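Local structure of natural cytotoxicity triggering receptor 2 (1HKF) at residues Q21-A24 / G25-L28; R102-P106 / S107-V111. The protein serves as a cytotoxicity-activating receptor, represented here by its extracellular immunoglobulin V-type domain, that may increase the efficiency of tumour-cell lysis by activated natural killer cells. One frame throughout, in Å; residues are numbered along the deposited sequence.

Overall arrangement
Both contacts are local turns of one V-set immunoglobulin domain, lying on opposite sides of its centre with their own centres about 30 Å apart. Contact 1 links strand 18-22, an outer strand of the five-stranded sheet, to strand 28-33 of the three-stranded sheet, whereas contact 2 joins strands 97-104 and 111-121 within the five-stranded sheet. Contact 1 is partly buried: a single turn bond, close packing of S22, V23 and Q26 and two bridging waters hold it, and the second subunit borders it. Contact 2 is a surface loop, more polar, tied by two backbone bonds and a D108-S110 network, and untouched by other chains of the assembly.

Contact 1: Q21-A24 / G25-L28; sequences QSVA and GQTL
V23 and Q26 close a type II beta turn, in which the amide of Q26 returns to the carbonyl of V23 (N to O 3.0 Å, N-H...O angle 158°) and reverses the chain after strand 18-22. This is the bend of a V-set immunoglobulin domain that carries the chain from the edge of one sheet into strand 28-33 of the other. G25 takes the third position of the turn with a positive phi of 90°; having no side chain, it avoids a collision with the carbonyl oxygen of A24. The side chain of Q26 folds back over the turn. Its CG lies 3.2 Å from the backbone O of V23 and 3.5 Å from CG2 of the V23 side chain, and the V23 and Q26 side chains run side by side in the same direction. From the strand, S22 approaches Q26 with its hydroxyl: a chi1 of -167° sets OG anti to the backbone N, and OG packs 3.2 Å from CB of Q26. A bridging water joins this same OG to the carbonyl O of T27, so the buried hydroxyl is tied to the chain beyond the turn. At the far end of Q26, OE1 accepts a hydrogen bond from the backbone N of R31 of the second subunit, which places this turn at the contact between the two chains of the assembly. Backbone bonds from S22 to V120 and S122 fasten the strand, while G25 and Q26 bond to L91 in the loop after strand 83-88. The amide nitrogen of Q26 turns back toward the bend, where a second water accepts from NE2 (2.8 Å) and donates to the carbonyl O of A24 (2.7 Å).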
# COMPACT_ATOMS: atom_id res chain seq x y z
N GLN A 21 8.19 1.87 5.03
CA GLN A 21 9.21 2.37 4.09
C GLN A 21 8.82 2.14 2.64
O GLN A 21 8.41 1.04 2.28
CB GLN A 21 10.55 1.66 4.39
CG GLN A 21 11.65 1.94 3.38
CD GLN A 21 13.08 1.58 3.87
OE1 GLN A 21 13.29 0.99 4.98
NE2 GLN A 21 14.08 1.94 3.05
N SER A 22 8.97 3.15 1.80
CA SER A 22 8.66 2.94 0.38
C SER A 22 9.56 3.87 -0.43
O SER A 22 10.50 4.42 0.11
CB SER A 22 7.20 3.29 0.08
OG SER A 22 6.80 2.82 -1.19
N VAL A 23 9.26 4.05 -1.72
CA VAL A 23 10.05 4.91 -2.57
C VAL A 23 9.16 5.89 -3.27
O VAL A 23 7.96 5.65 -3.42
CB VAL A 23 10.92 4.11 -3.59
CG1 VAL A 23 11.92 3.23 -2.82
CG2 VAL A 23 10.08 3.26 -4.51
N ALA A 24 9.73 7.02 -3.68
CA ALA A 24 9.00 8.07 -4.31
C ALA A 24 8.18 7.57 -5.48
O ALA A 24 8.58 6.66 -6.21
CB ALA A 24 9.93 9.17 -4.72
N GLY A 25 6.99 8.15 -5.65
CA GLY A 25 6.09 7.72 -6.69
C GLY A 25 5.17 6.61 -6.19
O GLY A 25 4.06 6.50 -6.69
N GLN A 26 5.58 5.77 -5.22
CA GLN A 26 4.66 4.72 -4.81
C GLN A 26 3.47 5.22 -4.03
O GLN A 26 3.36 6.41 -3.71
CB GLN A 26 5.36 3.68 -3.97
CG GLN A 26 6.54 3.07 -4.65
CD GLN A 26 6.14 2.10 -5.72
OE1 GLN A 26 5.36 1.17 -5.48
NE2 GLN A 26 6.67 2.30 -6.91
N THR A 27 2.58 4.27 -3.76
CA THR A 27 1.38 4.54 -2.98
C THR A 27 1.47 3.79 -1.66
O THR A 27 1.86 2.61 -1.62
CB THR A 27 0.11 4.06 -3.68
OG1 THR A 27 -0.22 4.97 -4.73
CG2 THR A 27 -1.06 3.99 -2.68
N LEU A 28 1.16 4.48 -0.57
CA LEU A 28 1.20 3.81 0.73
C LEU A 28 -0.20 3.53 1.27
O LEU A 28 -1.07 4.40 1.23
CB LEU A 28 1.90 4.66 1.76
CG LEU A 28 1.91 3.82 3.04
CD1 LEU A 28 2.42 2.33 2.79
CD2 LEU A 28 2.75 4.53 4.00
O HOH W 1 4.49 1.73 -1.10
O HOH W 2 8.30 4.40 -7.74

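Contact 2: R102-P106 / S107-V111; sequences RIYRP and SDNSV
R105 and S110 face each other across a short loop, where R105 N donates to S110 O at 2.8 Å, in the carbonyl plane. R105 O in turn accepts from N109 N, also at 2.8 Å, in a more bent bond. The extended R105 side chain runs past S110 and brings the edge of its guanidinium to OG, but the NH1 to OG separation is too short to be trusted. On the opposite side of the hairpin, Y104 and N109 lie side by side with ring and amide planes 13° apart, N109 OD1 being 3.7 Å from CB of Y104. V111 lies on that same side, its CG2 3.8 Å from CE1 of the Y104 ring. D108 positions S110: OD1 accepts from the hydroxyl of S110 (OG to OD1 2.7 Å) on its syn side and, from above the carboxylate plane, from the backbone N of S110 (N to OD1 3.0 Å); the second of these bonds makes an Asx turn. A chi1 of 67° sets S110 OG between its backbone N and carbonyl carbon, where it meets both OD1 and the guanidinium. Two waters bridge the loop: one, through long bonds, links R105 NH1 to V111 O, the other links R105 O to N109 OD1. Y104 and V111, an antiparallel non-hydrogen-bonded pair, close the base of this loop, the equivalent of CDR3 in antibody variable domains. From there strand 97-104 runs between 111-121 and 43-49, with backbone hydrogen bonds from I103 to S112 and K113 and from Y104 to K43, and the Y104 side chain reaching R57 of strand 54-61.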
# COMPACT_ATOMS: atom_id res chain seq x y z
N ARG A 102 -5.56 8.01 14.12
CA ARG A 102 -6.30 8.23 15.36
C ARG A 102 -7.79 7.96 15.22
O ARG A 102 -8.36 8.08 14.14
CB ARG A 102 -6.06 9.64 15.85
CG ARG A 102 -4.70 9.82 16.44
CD ARG A 102 -4.42 11.27 16.78
NE ARG A 102 -3.18 11.35 17.53
CZ ARG A 102 -2.57 12.49 17.85
NH1 ARG A 102 -3.09 13.65 17.48
NH2 ARG A 102 -1.45 12.45 18.55
N ILE A 103 -8.42 7.57 16.32
CA ILE A 103 -9.85 7.23 16.38
C ILE A 103 -10.39 8.09 17.54
O ILE A 103 -9.89 8.00 18.66
CB ILE A 103 -10.02 5.74 16.68
CG1 ILE A 103 -9.21 4.94 15.68
CG2 ILE A 103 -11.45 5.37 16.67
CD1 ILE A 103 -9.33 3.44 15.84
N TYR A 104 -11.37 8.93 17.22
CA TYR A 104 -11.98 9.94 18.10
C TYR A 104 -13.39 9.58 18.60
O TYR A 104 -14.26 9.14 17.83
CB TYR A 104 -12.07 11.27 17.36
CG TYR A 104 -10.75 11.73 16.80
CD1 TYR A 104 -9.85 12.44 17.60
CD2 TYR A 104 -10.38 11.43 15.48
CE1 TYR A 104 -8.62 12.85 17.10
CE2 TYR A 104 -9.14 11.82 14.96
CZ TYR A 104 -8.26 12.53 15.78
OH TYR A 104 -7.03 12.90 15.29
N ARG A 105 -13.62 9.77 19.90
CA ARG A 105 -14.91 9.47 20.54
C ARG A 105 -15.98 10.56 20.23
O ARG A 105 -15.64 11.75 20.11
CB ARG A 105 -14.72 9.26 22.07
CG ARG A 105 -13.82 8.07 22.48
CD ARG A 105 -14.04 7.66 23.93
NE ARG A 105 -13.02 6.73 24.44
CZ ARG A 105 -11.82 7.09 24.88
NH1 ARG A 105 -11.47 8.37 24.89
NH2 ARG A 105 -10.96 6.18 25.31
N PRO A 106 -17.23 10.12 20.11
CA PRO A 106 -18.30 11.10 19.78
C PRO A 106 -18.42 12.18 20.80
O PRO A 106 -18.28 13.38 20.57
CB PRO A 106 -19.55 10.23 19.67
CG PRO A 106 -19.03 8.90 19.24
CD PRO A 106 -17.75 8.68 20.00
N SER A 107 -18.67 11.62 21.96
CA SER A 107 -18.87 12.28 23.20
C SER A 107 -17.95 13.45 23.43
O SER A 107 -18.41 14.53 23.80
CB SER A 107 -18.77 11.26 24.34
OG SER A 107 -17.49 11.27 24.94
N ASP A 108 -16.65 13.30 23.21
CA ASP A 108 -15.83 14.48 23.48
C ASP A 108 -14.60 14.68 22.56
O ASP A 108 -13.75 15.52 22.84
CB ASP A 108 -15.36 14.43 24.93
CG ASP A 108 -14.45 13.25 25.22
OD1 ASP A 108 -14.26 12.39 24.33
OD2 ASP A 108 -13.94 13.17 26.36
N ASN A 109 -14.51 13.90 21.48
CA ASN A 109 -13.39 14.00 20.58
C ASN A 109 -12.09 13.54 21.23
O ASN A 109 -11.02 13.92 20.81
CB ASN A 109 -13.23 15.44 20.08
CG ASN A 109 -12.67 15.49 18.67
OD1 ASN A 109 -13.21 14.81 17.79
ND2 ASN A 109 -11.57 16.25 18.45
N SER A 110 -12.18 12.72 22.26
CA SER A 110 -10.98 12.22 22.90
C SER A 110 -10.52 11.02 22.08
O SER A 110 -11.32 10.35 21.43
CB SER A 110 -11.28 11.79 24.35
OG SER A 110 -12.14 10.66 24.40
N VAL A 111 -9.24 10.70 22.16
CA VAL A 111 -8.71 9.62 21.37
C VAL A 111 -8.80 8.30 22.08
O VAL A 111 -8.22 8.14 23.16
CB VAL A 111 -7.25 9.93 21.01
CG1 VAL A 111 -6.61 8.76 20.22
CG2 VAL A 111 -7.20 11.23 20.20
O HOH W 3 -8.48 8.93 26.12
O HOH W 4 -15.59 13.72 17.53